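Long-range contacts in phosphatidylserine synthase (Haemophilus influenzae, PDB 3HSI), which belongs to the phospholipase D superfamily of enzymes, with a phospholipase D active-site motif and a PLD-like domain: residues C[265-270]-C[366-371]; C[271-276]-C[300-305]; C[281-286]-C[380-385]; C[293-298]-C[349-354]; C[373-378]-C[395-400]. One frame throughout, in Å; residues are numbered along the deposited sequence.

Interaction 1 (C[265-270]-C[366-371])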
# COMPACT_ATOMS: atom_id res chain seq x y z
N ASP C 265 16.20 -16.14 2.45
CA ASP C 265 16.92 -17.40 2.53
C ASP C 265 18.42 -17.24 2.83
O ASP C 265 19.02 -18.10 3.47
CB ASP C 265 16.69 -18.24 1.25
CG ASP C 265 15.23 -18.75 1.14
OD1 ASP C 265 14.49 -18.73 2.17
OD2 ASP C 265 14.81 -19.17 0.03
N LEU C 266 19.02 -16.16 2.34
CA LEU C 266 20.40 -15.84 2.67
C LEU C 266 20.55 -15.67 4.19
O LEU C 266 21.43 -16.25 4.80
CB LEU C 266 20.89 -14.62 1.88
CG LEU C 266 21.26 -14.77 0.38
CD1 LEU C 266 21.54 -13.40 -0.27
CD2 LEU C 266 22.51 -15.64 0.20
N PHE C 267 19.63 -14.93 4.81
CA PHE C 267 19.64 -14.68 6.26
C PHE C 267 19.42 -15.96 7.05
O PHE C 267 20.00 -16.14 8.12
CB PHE C 267 18.51 -13.72 6.65
CG PHE C 267 18.84 -12.25 6.50
CD1 PHE C 267 18.55 -11.36 7.53
CD2 PHE C 267 19.39 -11.76 5.33
CE1 PHE C 267 18.83 -10.00 7.39
CE2 PHE C 267 19.66 -10.39 5.18
CZ PHE C 267 19.38 -9.52 6.21
N LEU C 268 18.57 -16.86 6.55
CA LEU C 268 18.36 -18.13 7.24
C LEU C 268 19.53 -19.06 7.12
O LEU C 268 19.66 -19.95 7.93
CB LEU C 268 17.15 -18.86 6.69
CG LEU C 268 15.80 -18.27 7.07
CD1 LEU C 268 14.78 -18.83 6.14
CD2 LEU C 268 15.51 -18.61 8.51
N GLN C 269 20.35 -18.90 6.08
CA GLN C 269 21.43 -19.83 5.80
C GLN C 269 22.80 -19.36 6.24
O GLN C 269 23.80 -19.92 5.82
CB GLN C 269 21.48 -20.16 4.29
CG GLN C 269 20.47 -21.24 3.90
CD GLN C 269 20.84 -22.58 4.50
OE1 GLN C 269 21.92 -23.10 4.22
NE2 GLN C 269 19.96 -23.14 5.33
N VAL C 270 22.87 -18.32 7.06
CA VAL C 270 24.11 -17.90 7.69
C VAL C 270 24.67 -19.00 8.61
O VAL C 270 23.97 -19.50 9.50
CB VAL C 270 23.90 -16.61 8.49
CG1 VAL C 270 25.18 -16.21 9.28
CG2 VAL C 270 23.47 -15.50 7.55
N LYS C 366 24.01 -0.16 0.54
CA LYS C 366 23.18 -1.36 0.70
C LYS C 366 24.09 -2.55 0.36
O LYS C 366 24.94 -2.44 -0.53
CB LYS C 366 22.01 -1.36 -0.30
CG LYS C 366 21.21 -0.06 -0.46
CD LYS C 366 21.70 0.72 -1.66
CE LYS C 366 20.88 1.99 -1.84
NZ LYS C 366 19.39 1.81 -2.17
N GLY C 367 23.92 -3.65 1.08
CA GLY C 367 24.65 -4.88 0.81
C GLY C 367 24.35 -5.96 1.83
O GLY C 367 23.87 -5.69 2.95
N VAL C 368 24.57 -7.20 1.42
CA VAL C 368 24.42 -8.37 2.32
C VAL C 368 25.58 -9.27 2.00
O VAL C 368 25.87 -9.52 0.84
CB VAL C 368 23.10 -9.15 2.12
CG1 VAL C 368 23.10 -10.41 2.98
CG2 VAL C 368 21.84 -8.28 2.47
N TRP C 369 26.29 -9.70 3.03
CA TRP C 369 27.34 -10.67 2.88
C TRP C 369 27.06 -11.83 3.84
O TRP C 369 26.86 -11.63 5.04
CB TRP C 369 28.69 -10.07 3.25
CG TRP C 369 29.24 -8.97 2.42
CD1 TRP C 369 30.27 -9.07 1.50
CD2 TRP C 369 28.91 -7.57 2.49
NE1 TRP C 369 30.58 -7.81 0.99
CE2 TRP C 369 29.77 -6.87 1.59
CE3 TRP C 369 27.98 -6.83 3.23
CZ2 TRP C 369 29.72 -5.49 1.41
CZ3 TRP C 369 27.94 -5.45 3.06
CH2 TRP C 369 28.80 -4.79 2.16
N VAL C 370 27.10 -13.05 3.31
CA VAL C 370 26.87 -14.27 4.10
C VAL C 370 28.16 -15.06 4.19
O VAL C 370 28.72 -15.48 3.17
CB VAL C 370 25.74 -15.11 3.50
CG1 VAL C 370 25.60 -16.49 4.25
CG2 VAL C 370 24.44 -14.28 3.56
N ASP C 371 28.67 -15.19 5.41
CA ASP C 371 29.94 -15.92 5.66
C ASP C 371 30.97 -15.45 4.60
O ASP C 371 31.08 -14.24 4.35
CB ASP C 371 29.70 -17.44 5.64
CG ASP C 371 28.57 -17.88 6.60
OD1 ASP C 371 28.36 -17.25 7.65
OD2 ASP C 371 27.86 -18.85 6.29
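Val-370, which buries 72 Å² in this contact, sits between the last turn of helix 258-268 and Val-270. Its CG1 is anti to the backbone N (chi1 174°), which sends CG2 to Leu-266 and CG1 to Val-270. Val-370 CG2 lies under the last helical turn, 3.8 Å from Leu-266 O and close to Leu-266 CB, and the two side chains cross obliquely. Val-370 CG1 turns to the chain that leaves the helix, 4.0 Å from Val-270 CA and 4.1 Å from Val-270 CG2. Val-270, second in buried area at 48 Å², brings its other methyl up to one carboxylate oxygen: Val-270 CG1 is 3.7 Å from Asp-371 OD1. Two residues back along the strand, Val-368 (44 Å²) straddles the rim of an aromatic ring, with Phe-267 CE2 4.1 Å from Val-368 CG2, near the ring plane, and the side chains crossing at about a right angle. The join itself is apolar packing. The Asp-371 carboxylate is held from outside it, in a salt bridge with Arg-373 and by the backbone N-H groups of Gln-271, Lys-272 and Lys-273. Lys-366 and Asp-371 are the lysine and aspartate of the H-x-K-x(4)-D signature. Strand 367-370 runs between strands 273-277 and 374-378; helix 258-268 packs on its valine face, helix 285-296 flanks Phe-267 and Val-270, and helix 405-415 covers Trp-369 on the other face.

Interaction 2 (C[271-276]-C[300-305])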
# COMPACT_ATOMS: atom_id res chain seq x y z
N GLN C 271 25.92 -19.39 8.39
CA GLN C 271 26.54 -20.40 9.23
C GLN C 271 27.37 -19.77 10.35
O GLN C 271 27.44 -20.32 11.45
CB GLN C 271 27.41 -21.35 8.40
CG GLN C 271 26.65 -22.09 7.30
CD GLN C 271 25.51 -22.94 7.85
OE1 GLN C 271 24.34 -22.54 7.79
NE2 GLN C 271 25.84 -24.12 8.37
N LYS C 272 28.00 -18.63 10.06
CA LYS C 272 28.95 -17.98 10.96
C LYS C 272 28.68 -16.49 11.15
O LYS C 272 28.55 -16.02 12.28
CB LYS C 272 30.39 -18.17 10.45
CG LYS C 272 30.92 -19.56 10.69
CD LYS C 272 32.33 -19.69 10.19
CE LYS C 272 32.93 -21.01 10.62
NZ LYS C 272 33.60 -20.97 11.95
N LYS C 273 28.66 -15.73 10.05
CA LYS C 273 28.58 -14.27 10.14
C LYS C 273 27.75 -13.68 9.01
O LYS C 273 27.81 -14.13 7.87
CB LYS C 273 29.99 -13.60 10.21
CG LYS C 273 29.93 -12.07 10.24
CD LYS C 273 30.96 -11.39 11.17
CE LYS C 273 31.41 -10.04 10.62
NZ LYS C 273 32.46 -10.27 9.53
N LEU C 274 26.95 -12.69 9.36
CA LEU C 274 26.14 -11.92 8.43
C LEU C 274 26.59 -10.50 8.52
O LEU C 274 26.68 -9.96 9.61
CB LEU C 274 24.67 -11.99 8.83
CG LEU C 274 23.67 -11.14 8.05
CD1 LEU C 274 23.71 -11.55 6.58
CD2 LEU C 274 22.22 -11.31 8.66
N VAL C 275 26.88 -9.90 7.38
CA VAL C 275 27.14 -8.46 7.35
C VAL C 275 26.05 -7.80 6.53
O VAL C 275 25.69 -8.30 5.49
CB VAL C 275 28.53 -8.14 6.72
CG1 VAL C 275 28.81 -6.63 6.74
CG2 VAL C 275 29.65 -8.90 7.49
N ILE C 276 25.55 -6.67 6.99
CA ILE C 276 24.49 -5.96 6.29
C ILE C 276 24.85 -4.49 6.23
O ILE C 276 25.33 -3.92 7.22
CB ILE C 276 23.17 -6.07 7.09
CG1 ILE C 276 22.73 -7.52 7.25
CG2 ILE C 276 22.07 -5.21 6.44
CD1 ILE C 276 21.61 -7.69 8.34
N ARG C 300 27.32 -14.50 14.24
CA ARG C 300 27.69 -13.10 14.36
C ARG C 300 26.94 -12.26 13.33
O ARG C 300 26.64 -12.74 12.22
CB ARG C 300 29.19 -12.92 14.14
CG ARG C 300 30.04 -13.86 14.97
CD ARG C 300 30.00 -13.50 16.41
NE ARG C 300 30.89 -14.32 17.21
CZ ARG C 300 30.49 -15.18 18.15
NH1 ARG C 300 29.19 -15.34 18.41
NH2 ARG C 300 31.38 -15.87 18.84
N VAL C 301 26.69 -11.00 13.69
CA VAL C 301 25.97 -10.07 12.83
C VAL C 301 26.63 -8.71 12.95
O VAL C 301 26.88 -8.21 14.06
CB VAL C 301 24.45 -9.91 13.24
CG1 VAL C 301 23.75 -8.86 12.32
CG2 VAL C 301 23.73 -11.27 13.23
N GLU C 302 26.90 -8.12 11.79
CA GLU C 302 27.44 -6.79 11.74
C GLU C 302 26.47 -5.91 10.93
O GLU C 302 26.11 -6.24 9.82
CB GLU C 302 28.83 -6.83 11.08
CG GLU C 302 29.45 -5.46 10.93
CD GLU C 302 30.80 -5.48 10.22
OE1 GLU C 302 31.30 -6.59 9.86
OE2 GLU C 302 31.38 -4.38 10.04
N ILE C 303 26.05 -4.78 11.48
CA ILE C 303 25.15 -3.90 10.76
C ILE C 303 25.79 -2.54 10.65
O ILE C 303 26.29 -2.00 11.65
CB ILE C 303 23.78 -3.80 11.48
CG1 ILE C 303 23.17 -5.21 11.64
CG2 ILE C 303 22.85 -2.84 10.69
CD1 ILE C 303 21.89 -5.29 12.54
N ILE C 304 25.84 -2.02 9.43
CA ILE C 304 26.47 -0.74 9.20
C ILE C 304 25.41 0.21 8.65
O ILE C 304 24.85 -0.05 7.60
CB ILE C 304 27.66 -0.85 8.18
CG1 ILE C 304 28.51 -2.09 8.51
CG2 ILE C 304 28.48 0.45 8.17
CD1 ILE C 304 29.86 -2.29 7.61
N VAL C 305 25.14 1.29 9.36
CA VAL C 305 24.19 2.32 8.93
C VAL C 305 24.84 3.67 9.09
O VAL C 305 25.88 3.79 9.74
CB VAL C 305 22.88 2.30 9.77
CG1 VAL C 305 22.08 1.08 9.43
CG2 VAL C 305 23.20 2.31 11.27
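Five backbone hydrogen bonds zip strands 273-277 and 300-306 together in parallel register, the axes of the two short segments lying 4.6 Å apart at 9°. This ladder is the tight part of the contact: it opens with Arg-300 N to Lys-272 O (2.8 Å) and ends with Ile-304 N to Ile-276 O (3.0 Å), the latter nearly along the C=O axis. The face of Leu-274, Ile-276, Val-301 and Ile-303 is fully buried, the first three packing on helix 285-296 and Ile-303 on Leu-351. The other face loosens towards solvent at its Lys-273 and Arg-300 end. There Lys-273 bends at chi2, chi3 and chi4, crosses Arg-300 with CD 3.8 Å from Arg-300 CB, and brings NZ to 3.9 Å from Glu-302 OE1, a long salt bridge. The extended Glu-302 lies alongside Val-275, and its carboxylate is held chiefly by Arg-416 at OE1 and Arg-354 at OE2. With helix 285-296 linking them, these parallel neighbours form a beta-alpha-beta crossover within the PLD-like domain.

Interaction 3 (C[281-286]-C[380-385])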
# COMPACT_ATOMS: atom_id res chain seq x y z
N PHE C 281 18.21 2.39 9.35
CA PHE C 281 17.80 1.25 10.13
C PHE C 281 16.29 1.07 10.10
O PHE C 281 15.58 1.61 10.96
CB PHE C 281 18.28 1.37 11.57
CG PHE C 281 18.08 0.13 12.35
CD1 PHE C 281 18.98 -0.94 12.20
CD2 PHE C 281 16.99 -0.00 13.19
CE1 PHE C 281 18.81 -2.09 12.92
CE2 PHE C 281 16.81 -1.17 13.91
CZ PHE C 281 17.72 -2.21 13.78
N ASN C 282 15.79 0.30 9.14
CA ASN C 282 14.32 0.12 9.00
C ASN C 282 13.99 -1.20 8.32
O ASN C 282 13.40 -1.18 7.25
CB ASN C 282 13.68 1.31 8.23
CG ASN C 282 12.14 1.25 8.21
OD1 ASN C 282 11.51 0.87 9.20
ND2 ASN C 282 11.54 1.64 7.09
N PHE C 283 14.36 -2.32 8.95
CA PHE C 283 14.18 -3.65 8.35
C PHE C 283 12.71 -4.05 8.32
O PHE C 283 11.96 -3.71 9.24
CB PHE C 283 15.00 -4.75 9.06
CG PHE C 283 16.47 -4.57 8.92
CD1 PHE C 283 17.08 -4.67 7.68
CD2 PHE C 283 17.26 -4.34 10.03
CE1 PHE C 283 18.48 -4.47 7.54
CE2 PHE C 283 18.64 -4.16 9.91
CZ PHE C 283 19.25 -4.21 8.65
N PRO C 284 12.30 -4.77 7.27
CA PRO C 284 11.04 -5.46 7.29
C PRO C 284 11.02 -6.35 8.52
O PRO C 284 12.07 -6.85 8.93
CB PRO C 284 11.07 -6.32 6.02
CG PRO C 284 12.23 -5.88 5.24
CD PRO C 284 13.17 -5.18 6.14
N ARG C 285 9.84 -6.54 9.13
CA ARG C 285 9.68 -7.43 10.28
C ARG C 285 10.24 -8.80 10.03
O ARG C 285 10.85 -9.38 10.92
CB ARG C 285 8.18 -7.55 10.75
N THR C 286 10.05 -9.35 8.83
CA THR C 286 10.57 -10.68 8.51
C THR C 286 12.10 -10.72 8.67
O THR C 286 12.63 -11.73 9.08
CB THR C 286 10.15 -11.19 7.08
OG1 THR C 286 10.68 -12.52 6.87
CG2 THR C 286 10.70 -10.28 5.94
N ASN C 380 18.43 -2.85 -3.23
CA ASN C 380 17.36 -3.05 -2.22
C ASN C 380 17.76 -2.41 -0.86
O ASN C 380 18.78 -2.74 -0.27
CB ASN C 380 17.04 -4.55 -2.12
CG ASN C 380 15.82 -4.84 -1.24
OD1 ASN C 380 15.66 -4.31 -0.15
ND2 ASN C 380 14.98 -5.72 -1.73
N ASN C 381 16.94 -1.47 -0.39
CA ASN C 381 17.19 -0.76 0.88
C ASN C 381 16.86 -1.61 2.09
O ASN C 381 17.00 -1.15 3.23
CB ASN C 381 16.34 0.53 0.96
CG ASN C 381 16.82 1.62 0.02
OD1 ASN C 381 18.01 1.81 -0.16
ND2 ASN C 381 15.89 2.34 -0.57
N LEU C 382 16.42 -2.85 1.88
CA LEU C 382 16.11 -3.70 3.04
C LEU C 382 15.10 -3.03 3.98
O LEU C 382 15.28 -3.00 5.22
CB LEU C 382 17.40 -4.07 3.78
CG LEU C 382 18.36 -4.89 2.91
CD1 LEU C 382 19.75 -5.03 3.55
CD2 LEU C 382 17.73 -6.26 2.64
N ASN C 383 14.04 -2.50 3.38
CA ASN C 383 12.94 -1.86 4.14
C ASN C 383 11.57 -2.38 3.70
O ASN C 383 11.48 -3.01 2.65
CB ASN C 383 13.06 -0.33 4.03
CG ASN C 383 12.91 0.20 2.61
OD1 ASN C 383 12.75 -0.54 1.62
ND2 ASN C 383 12.97 1.50 2.50
N PRO C 384 10.49 -2.13 4.47
CA PRO C 384 9.18 -2.60 4.01
C PRO C 384 8.71 -2.13 2.61
O PRO C 384 8.00 -2.90 1.96
CB PRO C 384 8.22 -2.06 5.08
CG PRO C 384 9.15 -2.00 6.34
CD PRO C 384 10.40 -1.46 5.78
N ARG C 385 9.08 -0.92 2.16
CA ARG C 385 8.81 -0.45 0.77
C ARG C 385 9.35 -1.43 -0.26
O ARG C 385 8.66 -1.78 -1.24
CB ARG C 385 9.57 0.86 0.46
CG ARG C 385 8.94 2.14 0.90
CD ARG C 385 9.49 3.29 0.05
NE ARG C 385 8.91 3.26 -1.30
CZ ARG C 385 7.69 3.68 -1.60
NH1 ARG C 385 6.91 4.17 -0.65
NH2 ARG C 385 7.24 3.61 -2.85
O HOH W 1 16.78 -1.14 6.62
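Phe-283 starts by pointing away: its CB leaves the backbone on the side remote from residues 380-385, yet with CG anti to the carbonyl carbon (chi1 -66°) the ring swings back. One ring atom after another meets Leu-382. CG is just within touch of Leu-382 O; Phe-283 CD1 stands 3.5 Å from Leu-382 O, an oblique approach; Phe-283 CE1 reaches Leu-382 CB at 3.9 Å, the two side chains lying side by side and pointing the same way. The tip, CZ, packs on Ile-276. Leu-382 O is the hub of the contact. Phe-283 CA approaches Leu-382 O at 3.4 Å with an almost straight C-H...O angle of 168°, Pro-284 CD presses on it at 3.2 Å, and a water donates to it at 2.8 Å while accepting from Asn-282 N at 3.1 Å. In return, Asn-282 O receives the CA-H of Asn-383 (CA to O 3.2 Å). Pro-384 sets its CD against the side chain of Asn-282, whose ND2 donates to Lys-455 O. An Asx turn, Leu-382 N to Asn-380 OD1 at 2.6 Å, shapes the start of the loop. Pro-284 is the N-cap residue of helix 285-296, so the contact ties the start of that helix to the loop between strands 374-378 and 391-398; strand 273-277 backs the Phe-283 ring and Leu-382, and helix 327-341 flanks Phe-281 and Asn-282.

Interaction 4 (C[293-298]-C[349-354])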
# COMPACT_ATOMS: atom_id res chain seq x y z
N THR C 293 16.94 -14.59 15.34
CA THR C 293 17.24 -16.04 15.38
C THR C 293 18.73 -16.30 15.30
O THR C 293 19.25 -17.13 16.06
CB THR C 293 16.56 -16.80 14.21
OG1 THR C 293 15.15 -16.57 14.27
CG2 THR C 293 16.84 -18.31 14.30
N LEU C 294 19.39 -15.60 14.37
CA LEU C 294 20.83 -15.67 14.21
C LEU C 294 21.53 -15.34 15.51
O LEU C 294 22.39 -16.08 15.93
CB LEU C 294 21.33 -14.75 13.10
CG LEU C 294 20.84 -15.13 11.70
CD1 LEU C 294 21.31 -14.12 10.70
CD2 LEU C 294 21.27 -16.62 11.30
N LEU C 295 21.11 -14.26 16.15
CA LEU C 295 21.72 -13.84 17.40
C LEU C 295 21.45 -14.85 18.50
O LEU C 295 22.35 -15.18 19.27
CB LEU C 295 21.29 -12.43 17.79
CG LEU C 295 21.86 -11.33 16.89
CD1 LEU C 295 21.21 -10.01 17.24
CD2 LEU C 295 23.39 -11.20 16.94
N GLU C 296 20.23 -15.40 18.55
CA GLU C 296 19.91 -16.45 19.54
C GLU C 296 20.68 -17.77 19.32
O GLU C 296 20.85 -18.57 20.25
CB GLU C 296 18.40 -16.72 19.58
N ASN C 297 21.13 -18.00 18.10
CA ASN C 297 21.80 -19.25 17.75
C ASN C 297 23.29 -19.09 17.60
O ASN C 297 23.93 -19.91 16.97
CB ASN C 297 21.21 -19.84 16.45
CG ASN C 297 19.80 -20.39 16.65
OD1 ASN C 297 19.48 -20.93 17.70
ND2 ASN C 297 18.97 -20.25 15.64
N GLY C 298 23.85 -18.00 18.12
CA GLY C 298 25.30 -17.84 18.16
C GLY C 298 26.00 -17.33 16.91
O GLY C 298 27.23 -17.25 16.89
N GLY C 349 30.16 -8.70 21.73
CA GLY C 349 30.73 -8.51 20.38
C GLY C 349 30.12 -9.46 19.36
O GLY C 349 30.56 -9.53 18.20
N GLN C 350 29.08 -10.18 19.78
CA GLN C 350 28.38 -11.05 18.85
C GLN C 350 27.65 -10.22 17.79
O GLN C 350 27.57 -10.62 16.63
CB GLN C 350 27.40 -11.98 19.60
CG GLN C 350 26.88 -13.12 18.71
CD GLN C 350 25.70 -13.85 19.32
OE1 GLN C 350 25.46 -13.77 20.53
NE2 GLN C 350 24.94 -14.56 18.48
N LEU C 351 27.09 -9.09 18.22
CA LEU C 351 26.48 -8.12 17.31
C LEU C 351 27.36 -6.89 17.28
O LEU C 351 27.70 -6.34 18.33
CB LEU C 351 25.07 -7.74 17.77
CG LEU C 351 24.33 -6.55 17.14
CD1 LEU C 351 24.04 -6.77 15.64
CD2 LEU C 351 22.98 -6.34 17.83
N VAL C 352 27.73 -6.49 16.08
CA VAL C 352 28.53 -5.30 15.86
C VAL C 352 27.65 -4.28 15.13
O VAL C 352 27.07 -4.58 14.08
CB VAL C 352 29.81 -5.62 15.04
CG1 VAL C 352 30.53 -4.32 14.58
CG2 VAL C 352 30.79 -6.46 15.90
N VAL C 353 27.51 -3.10 15.70
CA VAL C 353 26.72 -2.07 15.08
C VAL C 353 27.70 -0.97 14.79
O VAL C 353 28.38 -0.51 15.70
CB VAL C 353 25.57 -1.59 16.00
CG1 VAL C 353 24.89 -0.32 15.43
CG2 VAL C 353 24.53 -2.70 16.16
N ARG C 354 27.79 -0.56 13.54
CA ARG C 354 28.71 0.49 13.17
C ARG C 354 27.96 1.68 12.63
O ARG C 354 27.04 1.51 11.84
CB ARG C 354 29.65 0.02 12.08
CG ARG C 354 30.85 -0.66 12.59
CD ARG C 354 31.46 -1.32 11.42
NE ARG C 354 32.54 -2.20 11.83
CZ ARG C 354 33.77 -1.80 12.11
NH1 ARG C 354 34.12 -0.52 12.06
NH2 ARG C 354 34.65 -2.72 12.44
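Gln-350 NE2 is gripped by two hydrogen bonds, both to backbone carbonyls: one to Leu-295 O in the last turn of helix 285-296, the other to Lys-299 O just past it. The first is 2.8 Å from Gln-350 NE2 to Leu-295 O, with an angle of 154° at the hydrogen. It falls on a lone pair of the carbonyl (C=O...N 116°), and the acceptor lies in the amide plane of Gln-350. An extended side chain, with CG anti to the backbone N (chi1 -167°), carries the amide this far and also brings Gln-350 NE2 to 3.3 Å from Gly-298 CA. The helix terminates in a Schellman motif: Gly-298, at positive phi, is its C-prime residue, Lys-299 N bonds back to Leu-294 O, and Gly-298 N bonds weakly to Leu-295 O. That carbonyl therefore accepts from both the motif and the glutamine. Beyond the turn the chain enters strand 300-306, parallel neighbour of strand 351-356 in the sheet. Beside the polar grip Leu-295 crosses Leu-351 obliquely, its methyls dividing the work. Leu-295 CD2 rests 3.9 Å from Leu-351 CB, while Leu-295 CD1 is 4.1 Å from Leu-351 CD2. Val-301 and Phe-342 touch both leucines, and Leu-351 packs further on Phe-338 of helix 327-341.

Interaction 5 (C[373-378]-C[395-400])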
# COMPACT_ATOMS: atom_id res chain seq x y z
N ARG C 373 30.81 -16.79 1.42
CA ARG C 373 30.20 -17.65 0.42
C ARG C 373 29.27 -16.89 -0.55
O ARG C 373 29.28 -17.14 -1.77
CB ARG C 373 29.45 -18.74 1.19
CG ARG C 373 28.82 -19.88 0.41
CD ARG C 373 28.44 -21.07 1.39
NE ARG C 373 27.16 -20.85 2.09
CZ ARG C 373 27.04 -20.26 3.30
NH1 ARG C 373 28.11 -19.83 3.96
NH2 ARG C 373 25.85 -20.10 3.87
N TYR C 374 28.47 -15.95 -0.02
CA TYR C 374 27.59 -15.10 -0.83
C TYR C 374 27.80 -13.62 -0.59
O TYR C 374 27.99 -13.20 0.56
CB TYR C 374 26.14 -15.38 -0.51
CG TYR C 374 25.70 -16.80 -0.76
CD1 TYR C 374 25.35 -17.22 -2.05
CD2 TYR C 374 25.62 -17.70 0.28
CE1 TYR C 374 24.92 -18.50 -2.30
CE2 TYR C 374 25.21 -19.01 0.05
CZ TYR C 374 24.85 -19.39 -1.24
OH TYR C 374 24.43 -20.65 -1.49
N ILE C 375 27.68 -12.85 -1.67
CA ILE C 375 27.82 -11.39 -1.70
C ILE C 375 26.69 -10.91 -2.61
O ILE C 375 26.73 -11.11 -3.83
CB ILE C 375 29.22 -10.95 -2.32
CG1 ILE C 375 30.38 -11.53 -1.53
CG2 ILE C 375 29.39 -9.43 -2.33
CD1 ILE C 375 31.12 -12.65 -2.24
N LEU C 376 25.69 -10.26 -2.03
CA LEU C 376 24.59 -9.72 -2.77
C LEU C 376 24.78 -8.24 -3.05
O LEU C 376 24.86 -7.41 -2.11
CB LEU C 376 23.29 -9.89 -1.98
CG LEU C 376 22.04 -9.33 -2.66
CD1 LEU C 376 21.82 -10.03 -4.00
CD2 LEU C 376 20.78 -9.47 -1.75
N LEU C 377 24.84 -7.92 -4.34
CA LEU C 377 24.86 -6.54 -4.78
C LEU C 377 23.44 -6.20 -5.12
O LEU C 377 22.81 -6.86 -5.97
CB LEU C 377 25.74 -6.38 -6.02
CG LEU C 377 27.06 -7.15 -6.03
CD1 LEU C 377 27.76 -7.04 -7.42
CD2 LEU C 377 27.99 -6.74 -4.91
N THR C 378 22.90 -5.17 -4.49
CA THR C 378 21.53 -4.89 -4.68
C THR C 378 21.26 -3.42 -4.49
O THR C 378 21.99 -2.73 -3.77
CB THR C 378 20.66 -5.76 -3.75
OG1 THR C 378 19.30 -5.66 -4.14
CG2 THR C 378 20.81 -5.39 -2.25
N LEU C 395 22.47 -8.68 -8.06
CA LEU C 395 23.41 -9.66 -8.54
C LEU C 395 23.87 -10.45 -7.32
O LEU C 395 24.52 -9.92 -6.41
CB LEU C 395 24.59 -8.99 -9.27
CG LEU C 395 24.23 -8.02 -10.40
CD1 LEU C 395 25.48 -7.31 -11.00
CD2 LEU C 395 23.42 -8.75 -11.51
N LEU C 396 23.47 -11.72 -7.28
CA LEU C 396 23.98 -12.61 -6.25
C LEU C 396 25.26 -13.25 -6.72
O LEU C 396 25.26 -14.07 -7.64
CB LEU C 396 22.95 -13.68 -5.83
CG LEU C 396 23.45 -14.61 -4.70
CD1 LEU C 396 23.71 -13.84 -3.37
CD2 LEU C 396 22.48 -15.78 -4.44
N ILE C 397 26.35 -12.88 -6.07
CA ILE C 397 27.63 -13.53 -6.30
C ILE C 397 27.83 -14.74 -5.35
O ILE C 397 27.68 -14.63 -4.14
CB ILE C 397 28.80 -12.53 -6.14
CG1 ILE C 397 28.67 -11.41 -7.17
CG2 ILE C 397 30.10 -13.25 -6.28
CD1 ILE C 397 29.56 -10.23 -6.92
N TYR C 398 28.12 -15.88 -5.94
CA TYR C 398 28.47 -17.10 -5.22
C TYR C 398 29.97 -17.35 -5.39
O TYR C 398 30.47 -17.49 -6.51
CB TYR C 398 27.67 -18.25 -5.81
CG TYR C 398 27.89 -19.59 -5.12
CD1 TYR C 398 27.89 -19.70 -3.72
CD2 TYR C 398 28.01 -20.76 -5.88
CE1 TYR C 398 28.07 -20.94 -3.10
CE2 TYR C 398 28.19 -22.01 -5.28
CZ TYR C 398 28.22 -22.08 -3.89
OH TYR C 398 28.38 -23.29 -3.29
N ASP C 399 30.66 -17.43 -4.25
CA ASP C 399 32.11 -17.54 -4.21
C ASP C 399 32.53 -18.73 -3.34
O ASP C 399 33.12 -18.52 -2.28
CB ASP C 399 32.71 -16.24 -3.66
CG ASP C 399 34.22 -16.19 -3.77
OD1 ASP C 399 34.79 -16.97 -4.60
OD2 ASP C 399 34.82 -15.39 -3.01
N PRO C 400 32.25 -19.97 -3.80
CA PRO C 400 32.48 -21.19 -2.98
C PRO C 400 33.94 -21.45 -2.61
O PRO C 400 34.19 -22.02 -1.56
CB PRO C 400 31.95 -22.33 -3.87
CG PRO C 400 31.89 -21.77 -5.26
CD PRO C 400 31.63 -20.29 -5.10
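Tyr-374 and Tyr-398, a non-hydrogen-bonded pair across two antiparallel strands, lie side by side and point the same way, but their rings are slid apart so far that they barely overlap. The centroids are 5.2 Å apart, the planes differ by 26°, and the nearest atoms are Tyr-374 CE1 and Tyr-398 CD1 at 3.5 Å. The first torsions differ, which is consistent with the slide: CG is anti to the carbonyl carbon in Tyr-374 and anti to the backbone N in Tyr-398. One face of the Tyr-398 ring carries Pro-400 CD, 3.6 Å above its centre. Arg-373 CG touches Tyr-398 CE1 at 3.7 Å, while the guanidinium stands nearly upright to the ring (88°) and turns toward Asp-371. Strands 374-378 and 391-398 are sequence neighbours joined antiparallel, and Arg-373 and Tyr-374 form a classic beta bulge opposite Val-370 of the next strand. Five backbone bonds fix the register, among them Asp-399 N to Arg-373 O at 2.9 Å. On the tyrosine face Leu-396 crosses Tyr-374 obliquely, CD1 to Tyr-374 CD1 4.0 Å, beneath helix 258-268. On the opposite face Leu-377 CD1 and Ile-397 CD1 meet at 3.7 Å, and Arg-174 of strand 171-179 packs over Ile-375 and Leu-377.

Overall arrangement
Interactions 1, 2, 4 and 5 all reach one mixed sheet, which runs through strands 391-398, 374-378, 367-370, 273-277, 300-306 and 351-356. Neighbouring contacts share backbone bonds: Asp-371 N to Lys-273 O (2.8 Å) joins interactions 1 and 2, Val-301 O to Val-352 N (2.8 Å) joins 2 and 4, and Val-368 O to Leu-376 N (3.0 Å) joins 1 and 5. Interactions 4 and 5 stand farthest apart, centres about 21 Å. Interaction 3, about 14 Å from interaction 1 between centres, meets it where Lys-366 NZ, the signature lysine, lies 2.4 Å from Asn-381 OD1, probably hydrogen-bonded; loop 380-385 thus lies beside a residue probably in the active site, as in this superfamily.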